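Local coordinates for protein lysine-sensitive aspartokinase 3 (Escherichia coli, PDB 2J0W) that phosphorylates L-aspartate with ATP to give 4-phospho-L-aspartate and ADP, opening the pathway to lysine, which inhibits it allosterically, at residues Y203-L208 with S215-W220. Numbering follows the deposited sequence.
Sequences YTAALL and SRVDIW
Val-217 reaches from its strand to the helix with both methyls, meeting Ala-205 and Ala-206; the axes of the two short segments approach to 8.7 Å, consistent with the small alanine side chains on this helix face. Val-217 CG1, anti to the backbone N (chi1 169°), lies 4.2 Å from Ala-205 CB. The other methyl, Val-217 CG2, lies 4.0 Å from Ala-205 O and also brushes Ala-206 CA, so it packs on the helix backbone itself. This is the tighter part, where the CA atoms of Ala-206 and Val-217 are 6.6 Å apart. Toward Ile-219 the fit loosens: Ile-219 CD1 stops 4.4 Å from Ala-205 CB. No hydrogen bond crosses between the segments; the touching residues are all buried, and the contact is apolar packing. On the other face of the strand, Asp-218 points away from the helix, while Arg-216 and Trp-220 are partly exposed and Trp-220 touches ADP and stacks on Phe-9. Helix 200-211 leads into strand 216-221 of the main sheet of the amino acid kinase fold and packs back on it, nearly antiparallel (167° between the short segments). That strand lies between the parallel strands 5-9 and 274-278, whose Lys-8 and Val-274 both touch Ile-219; Lys-8, an ATP-binding residue, also touches Ala-205, and Pro-266 of helix 264-270 packs on Ala-206.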
ATOM      1  N   TYR A 203      14.868   5.837  24.208  1.00 45.63           N
ATOM      2  CA  TYR A 203      15.524   6.484  23.100  1.00 49.44           C
ATOM      3  C   TYR A 203      16.764   7.221  23.597  1.00 51.90           C
ATOM      4  O   TYR A 203      17.844   7.096  23.014  1.00 55.76           O
ATOM      5  CB  TYR A 203      14.530   7.429  22.423  1.00 49.65           C
ATOM      6  CG  TYR A 203      14.962   7.933  21.071  1.00 54.53           C
ATOM      7  CD1 TYR A 203      15.941   7.268  20.333  1.00 52.87           C
ATOM      8  CD2 TYR A 203      14.373   9.069  20.516  1.00 54.20           C
ATOM      9  CE1 TYR A 203      16.321   7.725  19.077  1.00 55.34           C
ATOM     10  CE2 TYR A 203      14.744   9.531  19.262  1.00 48.00           C
ATOM     11  CZ  TYR A 203      15.713   8.855  18.546  1.00 53.49           C
ATOM     12  OH  TYR A 203      16.049   9.287  17.286  1.00 49.00           O
ATOM     13  N   THR A 204      16.624   7.961  24.691  1.00 49.85           N
ATOM     14  CA  THR A 204      17.752   8.706  25.232  1.00 44.38           C
ATOM     15  C   THR A 204      18.924   7.787  25.547  1.00 41.19           C
ATOM     16  O   THR A 204      20.083   8.131  25.323  1.00 38.02           O
ATOM     17  CB  THR A 204      17.368   9.447  26.529  1.00 40.16           C
ATOM     18  OG1 THR A 204      16.316  10.376  26.256  1.00 54.76           O
ATOM     19  CG2 THR A 204      18.569  10.198  27.085  1.00 27.60           C
ATOM     20  N   ALA A 205      18.620   6.614  26.078  1.00 41.44           N
ATOM     21  CA  ALA A 205      19.669   5.683  26.451  1.00 44.40           C
ATOM     22  C   ALA A 205      20.447   5.217  25.239  1.00 45.00           C
ATOM     23  O   ALA A 205      21.668   5.161  25.275  1.00 45.77           O
ATOM     24  CB  ALA A 205      19.080   4.500  27.189  1.00 46.53           C
ATOM     25  N   ALA A 206      19.745   4.878  24.166  1.00 47.25           N
ATOM     26  CA  ALA A 206      20.410   4.444  22.946  1.00 49.48           C
ATOM     27  C   ALA A 206      21.210   5.597  22.337  1.00 53.63           C
ATOM     28  O   ALA A 206      22.330   5.401  21.867  1.00 58.49           O
ATOM     29  CB  ALA A 206      19.384   3.943  21.945  1.00 48.09           C
ATOM     30  N   LEU A 207      20.635   6.800  22.363  1.00 53.86           N
ATOM     31  CA  LEU A 207      21.268   7.992  21.787  1.00 55.10           C
ATOM     32  C   LEU A 207      22.630   8.347  22.368  1.00 55.89           C
ATOM     33  O   LEU A 207      23.595   8.570  21.628  1.00 55.62           O
ATOM     34  CB  LEU A 207      20.332   9.203  21.921  1.00 51.34           C
ATOM     35  CG  LEU A 207      19.007   9.111  21.150  1.00 47.09           C
ATOM     36  CD1 LEU A 207      18.023  10.138  21.691  1.00 48.50           C
ATOM     37  CD2 LEU A 207      19.252   9.307  19.658  1.00 39.27           C
ATOM     38  N   LEU A 208      22.698   8.414  23.693  1.00 55.28           N
ATOM     39  CA  LEU A 208      23.937   8.754  24.389  1.00 56.01           C
ATOM     40  C   LEU A 208      24.952   7.611  24.285  1.00 55.61           C
ATOM     41  O   LEU A 208      26.169   7.830  24.354  1.00 50.44           O
ATOM     42  CB  LEU A 208      23.630   9.066  25.857  1.00 50.67           C
ATOM     43  CG  LEU A 208      22.622  10.198  26.084  1.00 47.50           C
ATOM     44  CD1 LEU A 208      21.849   9.964  27.369  1.00 41.11           C
ATOM     45  CD2 LEU A 208      23.351  11.513  26.130  1.00 28.68           C
ATOM     46  N   SER A 215      29.792   0.124  24.687  1.00 60.14           N
ATOM     47  CA  SER A 215      29.841  -1.278  24.337  1.00 59.12           C
ATOM     48  C   SER A 215      28.453  -1.860  24.476  1.00 57.06           C
ATOM     49  O   SER A 215      28.163  -2.929  23.935  1.00 57.90           O
ATOM     50  CB  SER A 215      30.787  -2.040  25.267  1.00 64.72           C
ATOM     51  OG  SER A 215      31.429  -1.180  26.188  1.00 79.70           O
ATOM     52  N   ARG A 216      27.583  -1.180  25.214  1.00 56.51           N
ATOM     53  CA  ARG A 216      26.230  -1.700  25.410  1.00 55.17           C
ATOM     54  C   ARG A 216      25.250  -0.796  26.157  1.00 56.72           C
ATOM     55  O   ARG A 216      25.633   0.154  26.842  1.00 57.66           O
ATOM     56  CB  ARG A 216      26.294  -3.030  26.155  1.00 50.70           C
ATOM     57  CG  ARG A 216      24.938  -3.673  26.421  1.00 61.72           C
ATOM     58  CD  ARG A 216      25.079  -4.888  27.315  1.00 66.02           C
ATOM     59  NE  ARG A 216      26.032  -4.615  28.382  1.00 75.13           N
ATOM     60  CZ  ARG A 216      26.232  -5.407  29.426  1.00 77.57           C
ATOM     61  NH1 ARG A 216      25.537  -6.532  29.547  1.00 81.36           N
ATOM     62  NH2 ARG A 216      27.127  -5.066  30.344  1.00 69.53           N
ATOM     63  N   VAL A 217      23.973  -1.136  26.031  1.00 55.21           N
ATOM     64  CA  VAL A 217      22.886  -0.422  26.669  1.00 50.31           C
ATOM     65  C   VAL A 217      22.040  -1.420  27.426  1.00 49.31           C
ATOM     66  O   VAL A 217      21.695  -2.478  26.887  1.00 47.63           O
ATOM     67  CB  VAL A 217      22.003   0.224  25.608  1.00 54.40           C
ATOM     68  CG1 VAL A 217      20.724   0.745  26.245  1.00 50.53           C
ATOM     69  CG2 VAL A 217      22.761   1.318  24.902  1.00 50.49           C
ATOM     70  N   ASP A 218      21.706  -1.107  28.670  1.00 50.77           N
ATOM     71  CA  ASP A 218      20.856  -2.005  29.442  1.00 54.21           C
ATOM     72  C   ASP A 218      19.500  -1.361  29.794  1.00 55.95           C
ATOM     73  O   ASP A 218      19.435  -0.341  30.483  1.00 57.03           O
ATOM     74  CB  ASP A 218      21.553  -2.459  30.734  1.00 56.62           C
ATOM     75  CG  ASP A 218      22.606  -3.530  30.492  1.00 63.52           C
ATOM     76  OD1 ASP A 218      22.372  -4.420  29.644  1.00 63.33           O
ATOM     77  OD2 ASP A 218      23.665  -3.484  31.161  1.00 70.75           O
ATOM     78  N   ILE A 219      18.419  -1.957  29.307  1.00 52.78           N
ATOM     79  CA  ILE A 219      17.085  -1.448  29.585  1.00 51.37           C
ATOM     80  C   ILE A 219      16.481  -2.224  30.757  1.00 53.74           C
ATOM     81  O   ILE A 219      16.151  -3.407  30.630  1.00 55.84           O
ATOM     82  CB  ILE A 219      16.148  -1.601  28.345  1.00 48.03           C
ATOM     83  CG1 ILE A 219      16.759  -0.890  27.138  1.00 50.63           C
ATOM     84  CG2 ILE A 219      14.765  -1.020  28.639  1.00 40.36           C
ATOM     85  CD1 ILE A 219      17.149   0.553  27.393  1.00 54.84           C
ATOM     86  N   TRP A 220      16.335  -1.565  31.899  1.00 52.36           N
ATOM     87  CA  TRP A 220      15.762  -2.218  33.066  1.00 54.19           C
ATOM     88  C   TRP A 220      14.294  -1.836  33.232  1.00 52.55           C
ATOM     89  O   TRP A 220      13.974  -0.699  33.536  1.00 52.14           O
ATOM     90  CB  TRP A 220      16.573  -1.854  34.315  1.00 57.96           C
ATOM     91  CG  TRP A 220      17.964  -2.458  34.290  1.00 58.75           C
ATOM     92  CD1 TRP A 220      19.145  -1.820  34.010  1.00 56.30           C
ATOM     93  CD2 TRP A 220      18.293  -3.841  34.467  1.00 57.60           C
ATOM     94  NE1 TRP A 220      20.184  -2.723  33.993  1.00 58.12           N
ATOM     95  CE2 TRP A 220      19.687  -3.971  34.273  1.00 62.01           C
ATOM     96  CE3 TRP A 220      17.540  -4.987  34.768  1.00 58.88           C
ATOM     97  CZ2 TRP A 220      20.343  -5.200  34.371  1.00 63.16           C
ATOM     98  CZ3 TRP A 220      18.194  -6.209  34.865  1.00 55.75           C
ATOM     99  CH2 TRP A 220      19.580  -6.304  34.668  1.00 58.60           C
TER